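Local atomic coordinates of NAD-dependent epimerase/dehydratase (Bacteroides thetaiotaomicron, PDB entry 3DHN), a protein that probably binds NAD(P) through a Rossmann-type fold and may act as an oxidoreductase or epimerase. Residues A[154-159]-A[210-215]; A[107-112]-A[139-144]; A[113-118]-A[159-164]; A[60-65]-A[100-105]; A[27-32]-A[203-208]. All blocks are in the same frame, centred on the assembly; numbering follows the deposited sequence.

Contact 1. Residues A[154-159]-A[210-215]; sequences EIDWVF and HHQERF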
# COMPACT_ATOMS: atom_id res chain seq x y z
N GLU A 154 -17.74 1.22 5.89
CA GLU A 154 -17.61 0.97 7.32
C GLU A 154 -16.21 1.15 7.90
O GLU A 154 -15.94 0.71 9.01
CB GLU A 154 -18.18 -0.41 7.65
CG GLU A 154 -19.61 -0.59 7.13
CD GLU A 154 -20.30 -1.83 7.66
OE1 GLU A 154 -20.78 -1.81 8.81
OE2 GLU A 154 -20.36 -2.84 6.93
N ILE A 155 -15.33 1.80 7.15
CA ILE A 155 -13.98 2.08 7.63
C ILE A 155 -13.40 3.20 6.76
O ILE A 155 -13.82 3.39 5.62
CB ILE A 155 -13.06 0.84 7.55
CG1 ILE A 155 -11.75 1.12 8.29
CG2 ILE A 155 -12.77 0.48 6.08
CD1 ILE A 155 -10.87 -0.12 8.46
N ASP A 156 -12.45 3.96 7.31
CA ASP A 156 -11.83 5.01 6.51
C ASP A 156 -10.62 4.41 5.81
O ASP A 156 -9.53 4.33 6.39
CB ASP A 156 -11.42 6.20 7.39
CG ASP A 156 -10.71 7.29 6.59
OD1 ASP A 156 -10.81 7.27 5.34
OD2 ASP A 156 -10.06 8.16 7.21
N TRP A 157 -10.81 3.98 4.57
CA TRP A 157 -9.75 3.36 3.79
C TRP A 157 -9.11 4.31 2.79
O TRP A 157 -9.71 5.29 2.37
CB TRP A 157 -10.29 2.14 3.02
CG TRP A 157 -11.40 2.48 2.05
CD1 TRP A 157 -12.73 2.57 2.34
CD2 TRP A 157 -11.27 2.80 0.66
NE1 TRP A 157 -13.44 2.93 1.21
CE2 TRP A 157 -12.57 3.08 0.17
CE3 TRP A 157 -10.18 2.89 -0.22
CZ2 TRP A 157 -12.80 3.43 -1.16
CZ3 TRP A 157 -10.42 3.25 -1.54
CH2 TRP A 157 -11.72 3.51 -2.00
N VAL A 158 -7.88 3.99 2.42
CA VAL A 158 -7.13 4.76 1.44
C VAL A 158 -6.32 3.75 0.63
O VAL A 158 -5.56 2.95 1.19
CB VAL A 158 -6.16 5.77 2.12
CG1 VAL A 158 -5.39 6.54 1.07
CG2 VAL A 158 -6.93 6.75 2.98
N PHE A 159 -6.51 3.77 -0.69
CA PHE A 159 -5.80 2.87 -1.61
C PHE A 159 -4.75 3.76 -2.29
O PHE A 159 -5.10 4.68 -3.03
CB PHE A 159 -6.81 2.32 -2.63
CG PHE A 159 -6.28 1.21 -3.49
CD1 PHE A 159 -6.00 -0.05 -2.95
CD2 PHE A 159 -6.15 1.39 -4.87
CE1 PHE A 159 -5.61 -1.12 -3.78
CE2 PHE A 159 -5.76 0.34 -5.71
CZ PHE A 159 -5.49 -0.92 -5.16
N HIS A 210 -6.73 12.29 2.78
CA HIS A 210 -7.64 11.47 2.00
C HIS A 210 -8.52 10.55 2.85
O HIS A 210 -8.09 10.04 3.88
CB HIS A 210 -6.86 10.63 0.98
CG HIS A 210 -6.15 11.45 -0.05
ND1 HIS A 210 -4.82 11.79 0.06
CD2 HIS A 210 -6.59 12.01 -1.19
CE1 HIS A 210 -4.47 12.53 -0.97
NE2 HIS A 210 -5.52 12.68 -1.75
N HIS A 211 -9.76 10.35 2.39
CA HIS A 211 -10.72 9.50 3.09
C HIS A 211 -11.57 8.67 2.15
O HIS A 211 -12.22 9.19 1.25
CB HIS A 211 -11.63 10.37 3.96
CG HIS A 211 -10.89 11.28 4.89
ND1 HIS A 211 -10.26 10.82 6.03
CD2 HIS A 211 -10.61 12.60 4.81
CE1 HIS A 211 -9.64 11.82 6.62
NE2 HIS A 211 -9.83 12.91 5.90
N GLN A 212 -11.58 7.36 2.39
CA GLN A 212 -12.37 6.43 1.58
C GLN A 212 -12.16 6.70 0.10
O GLN A 212 -13.12 6.91 -0.65
CB GLN A 212 -13.86 6.55 1.93
CG GLN A 212 -14.16 6.48 3.44
CD GLN A 212 -15.66 6.48 3.75
OE1 GLN A 212 -16.19 5.51 4.29
NE2 GLN A 212 -16.33 7.56 3.41
N GLU A 213 -10.91 6.68 -0.34
CA GLU A 213 -10.60 6.93 -1.74
C GLU A 213 -9.18 6.52 -2.13
O GLU A 213 -8.36 6.15 -1.29
CB GLU A 213 -10.81 8.41 -2.07
CG GLU A 213 -9.80 9.36 -1.42
CD GLU A 213 -10.27 10.81 -1.42
OE1 GLU A 213 -10.75 11.28 -2.48
OE2 GLU A 213 -10.17 11.48 -0.37
N ARG A 214 -8.91 6.60 -3.43
CA ARG A 214 -7.59 6.26 -3.95
C ARG A 214 -6.87 7.53 -4.36
O ARG A 214 -7.51 8.52 -4.76
CB ARG A 214 -7.75 5.34 -5.18
CG ARG A 214 -6.45 4.97 -5.91
CD ARG A 214 -6.11 5.96 -7.03
NE ARG A 214 -7.04 5.90 -8.15
CZ ARG A 214 -7.11 4.91 -9.04
NH1 ARG A 214 -6.27 3.88 -8.96
NH2 ARG A 214 -8.03 4.94 -9.99
N PHE A 215 -5.55 7.53 -4.23
CA PHE A 215 -4.74 8.65 -4.71
C PHE A 215 -3.47 8.05 -5.30
O PHE A 215 -3.22 6.85 -5.14
CB PHE A 215 -4.47 9.72 -3.62
CG PHE A 215 -3.45 9.34 -2.58
CD1 PHE A 215 -3.75 8.42 -1.58
CD2 PHE A 215 -2.22 10.00 -2.54
CE1 PHE A 215 -2.83 8.15 -0.56
CE2 PHE A 215 -1.30 9.74 -1.53
CZ PHE A 215 -1.61 8.81 -0.54
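Entering the contact at His210, the chain lays its carbonyl O near Val158 CG2, while that O also accepts a hydrogen bond from Arg106. At His211 the imidazole edge turns to Asp156: ND1 donates to OD2 at 2.9 Å and 170°, with OD2 in the ring plane but ND1 lying above the carboxylate plane. The other oxygen, Asp156 OD1, takes the backbone N of Gln212 at 3.1 Å, so the carboxylate spans two successive residues. Gln212 CA then sits over the indole of Trp157, 3.7 Å from the centroid of the five-membered ring and 12° off its normal, a CH-pi contact. From Glu213 onward 156-161 and 213-218 pair as neighbouring parallel strands of the Rossmann-type sheet: Glu213 N donates to Trp157 O (3.3 Å) and Phe159 N to Glu213 O (3.1 Å). Arg214 runs alongside Phe159, its CG 3.7 Å from CD2 at the ring edge, and its guanidinium goes on to Asp180. Phe215 N continues the ladder, donating to Phe159 O at 3.1 Å, and its CE1 meets Val158 CG1 at 3.4 Å. Asp156 OD2 also forms a salt bridge with Arg106 of strand 106-110, the neighbour on the other side. With His211 ND1 and an arginine on one oxygen and a backbone N-H on the other, the aspartate is probably held ionised where this parallel strand pair begins.

Contact 2. Residues A[107-112]-A[139-144]; sequences FLMVGG and KALGEF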
# COMPACT_ATOMS: atom_id res chain seq x y z
N PHE A 107 -7.55 2.49 7.69
CA PHE A 107 -6.82 1.43 6.99
C PHE A 107 -6.21 1.96 5.70
O PHE A 107 -6.92 2.51 4.86
CB PHE A 107 -7.80 0.28 6.68
CG PHE A 107 -7.22 -0.83 5.83
CD1 PHE A 107 -6.19 -1.62 6.29
CD2 PHE A 107 -7.77 -1.11 4.57
CE1 PHE A 107 -5.70 -2.68 5.53
CE2 PHE A 107 -7.28 -2.16 3.80
CZ PHE A 107 -6.26 -2.95 4.28
N LEU A 108 -4.89 1.83 5.55
CA LEU A 108 -4.19 2.28 4.34
C LEU A 108 -3.62 1.06 3.62
O LEU A 108 -2.99 0.20 4.24
CB LEU A 108 -3.07 3.26 4.69
CG LEU A 108 -3.49 4.54 5.43
CD1 LEU A 108 -3.33 4.34 6.94
CD2 LEU A 108 -2.62 5.70 4.96
N MSE A 109 -3.83 0.99 2.31
CA MSE A 109 -3.37 -0.15 1.54
C MSE A 109 -2.46 0.20 0.37
O MSE A 109 -2.69 1.17 -0.34
CB MSE A 109 -4.59 -0.92 1.02
CG MSE A 109 -4.31 -2.24 0.32
SE MSE A 109 -5.94 -3.10 -0.35
CE MSE A 109 -5.14 -4.51 -1.42
N VAL A 110 -1.41 -0.59 0.18
CA VAL A 110 -0.52 -0.37 -0.96
C VAL A 110 -1.30 -0.88 -2.18
O VAL A 110 -1.66 -2.06 -2.24
CB VAL A 110 0.78 -1.18 -0.81
CG1 VAL A 110 1.63 -1.05 -2.08
CG2 VAL A 110 1.55 -0.71 0.42
N GLY A 111 -1.57 0.00 -3.13
CA GLY A 111 -2.31 -0.40 -4.31
C GLY A 111 -1.41 -0.68 -5.50
O GLY A 111 -0.23 -0.97 -5.33
N GLY A 112 -1.99 -0.61 -6.70
CA GLY A 112 -1.24 -0.86 -7.92
C GLY A 112 -1.52 0.23 -8.94
O GLY A 112 -2.31 1.13 -8.66
N LYS A 139 -4.39 -7.34 -12.60
CA LYS A 139 -5.84 -7.35 -12.75
C LYS A 139 -6.58 -7.61 -11.45
O LYS A 139 -7.62 -6.98 -11.17
CB LYS A 139 -6.27 -8.40 -13.77
CG LYS A 139 -5.96 -8.07 -15.23
CD LYS A 139 -7.17 -8.38 -16.11
CE LYS A 139 -6.84 -8.38 -17.60
NZ LYS A 139 -6.57 -9.75 -18.11
N ALA A 140 -6.05 -8.53 -10.65
CA ALA A 140 -6.65 -8.91 -9.38
C ALA A 140 -6.63 -7.76 -8.38
O ALA A 140 -7.59 -7.54 -7.65
CB ALA A 140 -5.94 -10.13 -8.81
N LEU A 141 -5.52 -7.04 -8.34
CA LEU A 141 -5.40 -5.92 -7.42
C LEU A 141 -6.33 -4.80 -7.86
O LEU A 141 -6.99 -4.16 -7.04
CB LEU A 141 -3.95 -5.43 -7.37
CG LEU A 141 -3.64 -4.29 -6.40
CD1 LEU A 141 -4.28 -4.55 -5.05
CD2 LEU A 141 -2.12 -4.18 -6.27
N GLY A 142 -6.41 -4.58 -9.17
CA GLY A 142 -7.27 -3.53 -9.68
C GLY A 142 -8.73 -3.86 -9.47
O GLY A 142 -9.55 -2.97 -9.22
N GLU A 143 -9.06 -5.15 -9.56
CA GLU A 143 -10.43 -5.60 -9.39
C GLU A 143 -10.89 -5.50 -7.94
O GLU A 143 -12.07 -5.25 -7.67
CB GLU A 143 -10.58 -7.04 -9.89
CG GLU A 143 -11.77 -7.24 -10.82
CD GLU A 143 -11.49 -6.74 -12.23
OE1 GLU A 143 -11.07 -7.56 -13.08
OE2 GLU A 143 -11.68 -5.53 -12.49
N PHE A 144 -9.97 -5.70 -7.01
CA PHE A 144 -10.33 -5.60 -5.60
C PHE A 144 -10.80 -4.19 -5.28
O PHE A 144 -11.82 -4.00 -4.63
CB PHE A 144 -9.14 -5.95 -4.71
CG PHE A 144 -9.45 -5.84 -3.25
CD1 PHE A 144 -10.36 -6.72 -2.65
CD2 PHE A 144 -8.87 -4.85 -2.47
CE1 PHE A 144 -10.69 -6.60 -1.31
CE2 PHE A 144 -9.20 -4.72 -1.12
CZ PHE A 144 -10.11 -5.59 -0.54
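Helix 135-149, which leads from strand 106-110 to strand 156-161, packs on the Rossmann-type parallel sheet through Leu141 and Phe144. Packing is close at two spots. Met109, a selenomethionine, runs extended, CG anti to the backbone N (chi1 -173°), so that CE meets Leu141 CD1 tip to tip at 3.7 Å. SE lies 3.7 Å from Phe144 CE2 and 4.9 Å from that ring's centroid, an oblique Met-aromatic contact. At the second spot Leu141 CD2 touches Gly112 N at 3.6 Å, an N buried without a partner in the model; a CB on Gly112 would lie 3.0 Å from Leu141 CD2, too close for two carbons. Looser is the partly exposed side of Leu141 and Gly112. An alanine at Leu141 would remove CG and both methyls and would probably loosen the packing on Met109 and uncover the Gly111-Gly112 backbone. Tyr92 of helix 87-101 touches Met109, Leu141 and Phe144, Phe159 of strand 156-161 also reaches Leu141, and Leu108 faces helix 194-206.

Contact 3. Residues A[113-118]-A[159-164]; sequences AGSLFI and FFSPAA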
# COMPACT_ATOMS: atom_id res chain seq x y z
N ALA A 113 -0.91 0.14 -10.11
CA ALA A 113 -1.12 1.15 -11.15
C ALA A 113 -2.17 0.72 -12.17
O ALA A 113 -2.64 1.52 -12.97
CB ALA A 113 0.20 1.44 -11.86
N GLY A 114 -2.54 -0.56 -12.12
CA GLY A 114 -3.52 -1.08 -13.06
C GLY A 114 -4.83 -0.32 -13.19
O GLY A 114 -5.33 -0.15 -14.31
N SER A 115 -5.39 0.14 -12.08
CA SER A 115 -6.67 0.86 -12.12
C SER A 115 -6.58 2.34 -12.47
O SER A 115 -7.60 3.02 -12.57
CB SER A 115 -7.41 0.69 -10.79
OG SER A 115 -6.62 1.14 -9.70
N LEU A 116 -5.36 2.85 -12.64
CA LEU A 116 -5.17 4.25 -12.98
C LEU A 116 -5.54 4.50 -14.44
O LEU A 116 -5.38 3.61 -15.28
CB LEU A 116 -3.70 4.66 -12.75
CG LEU A 116 -3.21 4.75 -11.29
CD1 LEU A 116 -1.70 4.96 -11.28
CD2 LEU A 116 -3.91 5.90 -10.57
N PHE A 117 -6.03 5.70 -14.73
CA PHE A 117 -6.40 6.06 -16.10
C PHE A 117 -5.15 6.55 -16.83
O PHE A 117 -4.33 7.26 -16.25
CB PHE A 117 -7.45 7.19 -16.11
CG PHE A 117 -8.84 6.75 -15.76
CD1 PHE A 117 -9.53 5.86 -16.57
CD2 PHE A 117 -9.44 7.21 -14.59
CE1 PHE A 117 -10.81 5.43 -16.23
CE2 PHE A 117 -10.73 6.79 -14.24
CZ PHE A 117 -11.41 5.90 -15.06
N ILE A 118 -5.00 6.15 -18.09
CA ILE A 118 -3.86 6.59 -18.90
C ILE A 118 -4.44 7.46 -20.02
O ILE A 118 -3.72 8.15 -20.74
CB ILE A 118 -3.09 5.41 -19.52
CG1 ILE A 118 -4.01 4.61 -20.45
CG2 ILE A 118 -2.54 4.53 -18.41
CD1 ILE A 118 -3.30 3.57 -21.26
N PHE A 159 -6.51 3.77 -0.69
CA PHE A 159 -5.80 2.87 -1.61
C PHE A 159 -4.75 3.76 -2.29
O PHE A 159 -5.10 4.68 -3.03
CB PHE A 159 -6.81 2.32 -2.63
CG PHE A 159 -6.28 1.21 -3.49
CD1 PHE A 159 -6.00 -0.05 -2.95
CD2 PHE A 159 -6.15 1.39 -4.87
CE1 PHE A 159 -5.61 -1.12 -3.78
CE2 PHE A 159 -5.76 0.34 -5.71
CZ PHE A 159 -5.49 -0.92 -5.16
N PHE A 160 -3.47 3.48 -2.06
CA PHE A 160 -2.41 4.30 -2.64
C PHE A 160 -1.76 3.66 -3.87
O PHE A 160 -0.90 2.78 -3.76
CB PHE A 160 -1.37 4.59 -1.54
CG PHE A 160 -0.35 5.66 -1.90
CD1 PHE A 160 -0.57 6.55 -2.95
CD2 PHE A 160 0.82 5.79 -1.15
CE1 PHE A 160 0.37 7.54 -3.26
CE2 PHE A 160 1.76 6.78 -1.45
CZ PHE A 160 1.54 7.66 -2.50
N SER A 161 -2.19 4.11 -5.05
CA SER A 161 -1.67 3.60 -6.32
C SER A 161 -0.30 4.18 -6.66
O SER A 161 -0.18 5.38 -6.91
CB SER A 161 -2.62 3.95 -7.48
OG SER A 161 -3.83 3.21 -7.46
N PRO A 162 0.75 3.35 -6.68
CA PRO A 162 2.09 3.85 -7.02
C PRO A 162 2.16 4.12 -8.52
O PRO A 162 1.22 3.83 -9.25
CB PRO A 162 3.00 2.68 -6.64
CG PRO A 162 2.11 1.47 -6.90
CD PRO A 162 0.79 1.92 -6.31
N ALA A 163 3.29 4.67 -8.98
CA ALA A 163 3.49 4.93 -10.41
C ALA A 163 3.67 3.57 -11.10
O ALA A 163 4.01 2.59 -10.45
CB ALA A 163 4.73 5.80 -10.62
N ALA A 164 3.47 3.53 -12.42
CA ALA A 164 3.59 2.27 -13.17
C ALA A 164 4.92 1.55 -12.96
O ALA A 164 4.96 0.32 -12.95
CB ALA A 164 3.35 2.52 -14.66
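A type I beta turn from Ala113 to Leu116, closed by Leu116 N to Ala113 O at 3.0 Å, packs against the C-terminal end of strand 156-161 in this Rossmann-type sheet. Leu116 is the side chain that reaches across from the end of the turn. Its CB leads to a CG set anti to the carbonyl carbon (chi1 -70°), which lies 3.9 Å from Ser161 CB. Both methyls rest near that Ser161 CB, CD2 at 3.9 Å, and CD1 also reaches the carbonyl O of Pro162 at 3.7 Å. Ser115 takes the crowded first torsion, with OG between N and the carbonyl carbon, placing it at the edge of the Phe159 ring, 4.2 Å from CE2. Ser115 OG and Ser161 OG both accept from Arg214 NH1, and Ser161 OG is also bonded to Gly112 O, so one guanidinium nitrogen joins turn and strand. Pro162 O is buried without a hydrogen-bonding partner in the model; Ala113, which has the largest share of the contact, sets its CB 3.7 Å from Pro162 O and 3.7 Å from Ala164 CA.

Contact 4. Residues A[60-65]-A[100-105]; sequences EVCEVC and KKAGVN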
# COMPACT_ATOMS: atom_id res chain seq x y z
N GLU A 60 -6.85 -14.45 12.87
CA GLU A 60 -5.47 -14.05 13.15
C GLU A 60 -5.23 -12.58 12.80
O GLU A 60 -4.52 -11.88 13.53
CB GLU A 60 -4.49 -14.97 12.41
CG GLU A 60 -4.36 -16.35 13.06
CD GLU A 60 -3.29 -17.21 12.42
OE1 GLU A 60 -2.12 -16.76 12.36
OE2 GLU A 60 -3.60 -18.34 11.98
N VAL A 61 -5.81 -12.12 11.70
CA VAL A 61 -5.66 -10.72 11.31
C VAL A 61 -6.35 -9.82 12.35
O VAL A 61 -5.82 -8.78 12.74
CB VAL A 61 -6.28 -10.43 9.93
CG1 VAL A 61 -6.23 -8.93 9.63
CG2 VAL A 61 -5.54 -11.22 8.85
N CYS A 62 -7.53 -10.23 12.79
CA CYS A 62 -8.29 -9.47 13.78
C CYS A 62 -7.53 -9.33 15.10
O CYS A 62 -7.45 -8.24 15.68
CB CYS A 62 -9.64 -10.15 14.05
SG CYS A 62 -10.65 -9.41 15.38
N GLU A 63 -6.97 -10.44 15.56
CA GLU A 63 -6.24 -10.48 16.83
C GLU A 63 -5.02 -9.57 16.92
O GLU A 63 -4.85 -8.87 17.92
CB GLU A 63 -5.84 -11.93 17.13
CG GLU A 63 -5.50 -12.22 18.59
CD GLU A 63 -6.63 -11.89 19.55
OE1 GLU A 63 -7.81 -12.13 19.19
OE2 GLU A 63 -6.35 -11.40 20.66
N VAL A 64 -4.18 -9.57 15.89
CA VAL A 64 -2.96 -8.75 15.90
C VAL A 64 -3.20 -7.25 15.72
O VAL A 64 -2.35 -6.44 16.08
CB VAL A 64 -1.96 -9.22 14.82
CG1 VAL A 64 -2.46 -8.89 13.43
CG2 VAL A 64 -0.60 -8.58 15.06
N CYS A 65 -4.35 -6.88 15.17
CA CYS A 65 -4.66 -5.47 14.94
C CYS A 65 -5.39 -4.78 16.10
O CYS A 65 -5.53 -3.56 16.11
CB CYS A 65 -5.48 -5.30 13.66
SG CYS A 65 -4.60 -5.78 12.15
N LYS A 100 -11.47 -4.48 10.25
CA LYS A 100 -12.74 -3.90 10.70
C LYS A 100 -13.24 -4.59 11.96
O LYS A 100 -13.71 -3.94 12.90
CB LYS A 100 -13.80 -4.00 9.60
CG LYS A 100 -13.61 -3.03 8.44
CD LYS A 100 -14.79 -3.05 7.48
CE LYS A 100 -14.96 -4.42 6.83
NZ LYS A 100 -16.05 -4.46 5.82
N LYS A 101 -13.13 -5.91 12.00
CA LYS A 101 -13.60 -6.67 13.15
C LYS A 101 -12.79 -6.37 14.41
O LYS A 101 -13.25 -6.64 15.52
CB LYS A 101 -13.58 -8.17 12.84
CG LYS A 101 -14.09 -9.05 13.97
CD LYS A 101 -14.35 -10.47 13.49
CE LYS A 101 -15.56 -10.52 12.56
NZ LYS A 101 -16.81 -10.04 13.24
N ALA A 102 -11.61 -5.79 14.23
CA ALA A 102 -10.75 -5.45 15.36
C ALA A 102 -11.11 -4.09 15.95
O ALA A 102 -10.66 -3.73 17.04
CB ALA A 102 -9.29 -5.46 14.93
N GLY A 103 -11.91 -3.33 15.21
CA GLY A 103 -12.33 -2.02 15.70
C GLY A 103 -11.53 -0.80 15.27
O GLY A 103 -11.81 0.30 15.74
N VAL A 104 -10.56 -0.97 14.37
CA VAL A 104 -9.77 0.18 13.93
C VAL A 104 -10.55 0.96 12.86
O VAL A 104 -11.24 0.38 12.03
CB VAL A 104 -8.39 -0.25 13.37
CG1 VAL A 104 -7.88 -1.49 14.11
CG2 VAL A 104 -8.46 -0.47 11.89
N ASN A 105 -10.42 2.28 12.90
CA ASN A 105 -11.14 3.15 11.99
C ASN A 105 -10.37 3.66 10.77
O ASN A 105 -10.96 4.31 9.90
CB ASN A 105 -11.69 4.35 12.77
CG ASN A 105 -12.52 3.93 13.98
OD1 ASN A 105 -13.50 3.19 13.85
ND2 ASN A 105 -12.13 4.40 15.16
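Small side chains bring two helix ends close together: the CA atoms of Cys62 and Ala102 are 5.0 Å apart, and no hydrogen bond crosses between 60-65 and 100-105. Ala102 points its CB at the last turn of helix 58-65, where it touches the carbonyl O of Cys62 at 3.4 Å and Cys65 CB at 4.0 Å. Cys62 answers from the helix: its side chain starts out toward 100-105, with SG anti to the backbone N (chi1 175°). The sulfur thereby lies beside Ala102 CB at 4.2 Å and against the aliphatic root of Lys101, 3.7 Å from CG. Lys101 starts out with CG anti to its own N, then bends at chi3 and chi4, which carries the ammonium away from Cys62 and leaves the methylenes as the touching part. Cys65 contributes CB and its carbonyl rather than its sulfur. Val104 CG1 rests against Cys65 O at 3.7 Å, the valine lying off a staggered position (chi1 -33°). Between Ala102 and Val104 the chain turns through Gly103 at positive phi (95°), and Gly103 N bonds back to Lys100 O at 3.0 Å. This is a Schellman motif ending helix 87-101 ahead of strand 106-110, here packed on the end of the helix before strand 70-73, as expected for successive crossover helices on one side of a Rossmann-type sheet.

Contact 5. Residues A[27-32]-A[203-208]; sequences RGFEVT and DELEHP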
# COMPACT_ATOMS: atom_id res chain seq x y z
N ARG A 27 10.17 8.18 12.08
CA ARG A 27 9.33 9.33 12.37
C ARG A 27 8.55 9.25 13.69
O ARG A 27 7.57 9.96 13.89
CB ARG A 27 8.41 9.60 11.18
CG ARG A 27 9.19 10.15 9.98
CD ARG A 27 8.41 10.14 8.67
NE ARG A 27 7.33 11.12 8.63
CZ ARG A 27 6.63 11.42 7.53
NH1 ARG A 27 6.90 10.80 6.38
NH2 ARG A 27 5.67 12.33 7.58
N GLY A 28 9.02 8.37 14.57
CA GLY A 28 8.43 8.25 15.89
C GLY A 28 7.24 7.36 16.14
O GLY A 28 6.64 7.43 17.21
N PHE A 29 6.89 6.51 15.18
CA PHE A 29 5.75 5.62 15.36
C PHE A 29 6.12 4.31 16.03
O PHE A 29 7.22 3.79 15.85
CB PHE A 29 5.10 5.32 14.00
CG PHE A 29 4.35 6.48 13.42
CD1 PHE A 29 3.03 6.74 13.80
CD2 PHE A 29 4.97 7.35 12.54
CE1 PHE A 29 2.34 7.84 13.30
CE2 PHE A 29 4.29 8.46 12.03
CZ PHE A 29 2.98 8.71 12.42
N GLU A 30 5.18 3.79 16.81
CA GLU A 30 5.38 2.50 17.49
C GLU A 30 4.77 1.50 16.51
O GLU A 30 3.58 1.54 16.21
CB GLU A 30 4.64 2.51 18.83
CG GLU A 30 4.98 3.75 19.65
CD GLU A 30 5.23 3.44 21.11
OE1 GLU A 30 4.25 3.35 21.88
OE2 GLU A 30 6.42 3.29 21.49
N VAL A 31 5.61 0.60 16.00
CA VAL A 31 5.15 -0.33 14.98
C VAL A 31 5.17 -1.81 15.28
O VAL A 31 6.12 -2.32 15.88
CB VAL A 31 5.96 -0.11 13.67
CG1 VAL A 31 5.34 -0.89 12.51
CG2 VAL A 31 6.06 1.37 13.34
N THR A 32 4.11 -2.50 14.86
CA THR A 32 4.04 -3.94 15.00
C THR A 32 4.10 -4.46 13.57
O THR A 32 3.13 -4.35 12.80
CB THR A 32 2.72 -4.41 15.65
OG1 THR A 32 2.66 -3.92 17.00
CG2 THR A 32 2.66 -5.93 15.68
N ASP A 203 3.21 10.17 5.34
CA ASP A 203 2.70 11.54 5.41
C ASP A 203 1.16 11.49 5.52
O ASP A 203 0.56 12.26 6.27
CB ASP A 203 3.06 12.33 4.15
CG ASP A 203 4.46 12.92 4.20
OD1 ASP A 203 5.17 12.70 5.21
OD2 ASP A 203 4.83 13.61 3.23
N GLU A 204 0.55 10.59 4.74
CA GLU A 204 -0.91 10.43 4.74
C GLU A 204 -1.38 9.86 6.08
O GLU A 204 -2.45 10.19 6.58
CB GLU A 204 -1.34 9.50 3.59
CG GLU A 204 -2.85 9.24 3.49
CD GLU A 204 -3.69 10.50 3.42
OE1 GLU A 204 -3.23 11.51 2.85
OE2 GLU A 204 -4.84 10.49 3.92
N LEU A 205 -0.54 9.01 6.67
CA LEU A 205 -0.83 8.41 7.96
C LEU A 205 -0.75 9.47 9.07
O LEU A 205 -1.64 9.57 9.92
CB LEU A 205 0.18 7.31 8.25
CG LEU A 205 0.18 6.74 9.68
CD1 LEU A 205 -0.98 5.78 9.85
CD2 LEU A 205 1.50 6.04 9.93
N GLU A 206 0.31 10.26 9.05
CA GLU A 206 0.53 11.29 10.06
C GLU A 206 -0.40 12.51 9.93
O GLU A 206 -0.89 13.02 10.93
CB GLU A 206 2.00 11.73 10.02
CG GLU A 206 2.41 12.70 11.12
CD GLU A 206 3.89 13.03 11.07
OE1 GLU A 206 4.72 12.20 11.51
OE2 GLU A 206 4.24 14.12 10.58
N HIS A 207 -0.62 12.98 8.71
CA HIS A 207 -1.50 14.12 8.46
C HIS A 207 -2.50 13.78 7.36
O HIS A 207 -2.30 14.10 6.19
CB HIS A 207 -0.69 15.35 8.03
CG HIS A 207 0.22 15.87 9.09
ND1 HIS A 207 -0.21 16.16 10.37
CD2 HIS A 207 1.55 16.15 9.07
CE1 HIS A 207 0.81 16.61 11.08
NE2 HIS A 207 1.88 16.62 10.32
N PRO A 208 -3.60 13.12 7.73
CA PRO A 208 -4.65 12.70 6.79
C PRO A 208 -5.22 13.78 5.85
O PRO A 208 -5.67 14.83 6.30
CB PRO A 208 -5.73 12.13 7.71
CG PRO A 208 -4.93 11.57 8.84
CD PRO A 208 -3.91 12.65 9.09
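The backbones stay well separated, the nearest CA atoms, of Arg27 and Glu206, being 9.3 Å apart, and Gly28 at positive phi (87°) ends helix 14-25 just before the chain enters strand 30-34. Long side chains bridge the gap. Arg27 bends at chi3 and brings its guanidinium edge onto a single oxygen of Asp203: NH2 lies 2.5 Å from OD1, a very short salt bridge, and NH1 adds a weak bond to the same OD1 at 2.8 Å. The guanidinium and carboxylate planes stand 76° apart, and NH2 meets OD1 nearly along its C-O axis, so both nitrogens converge on one oxygen and no bidentate, two-oxygen pairing forms. Glu206 OE2 joins only as a long ion pair, 3.8 Å from Arg27 NH2, while Arg27 NH1 also bonds Glu23 and Ala199 O. Phe29 supplies the apolar half: Leu205 CD2 sits over one face, 4.0 Å from the ring centroid and 15° off its normal, a CH-pi contact, and Glu206 CB lies at the ring's edge. An alanine at Arg27 would remove the whole guanidinium and would probably leave Asp203 and Glu206 as unbalanced neighbouring charges. The glycine at the C-prime position belongs to a Schellman motif, which here leads from helix to strand in the first beta-alpha-beta unit of the Rossmann-type fold and is tied to helix 194-206.

How the contacts relate
From the N terminus, contact 5 opens first, at 27-32, and closes only at 203-208, so contacts 4, 2 and 3 all fall within its span. Contact 4 joins 60-65 to 100-105 and is complete before contact 2 starts at 107-112. Contacts 2 and 3 cross: 113-118 follows at once, 139-144 closes contact 2, and 159-164 then closes contact 3. Contact 1 begins at 154-159, shares Phe159 with contact 3 and ends at 210-215, crossing both 3 and 5. Contacts 1, 2 and 3 meet along neighbouring strands 106-110, 156-161 and 213-218; contact 4 joins the ends of helices 58-65 and 87-101, and contact 5 ties helix 194-206 to the turn between helix 14-25 and strand 30-34.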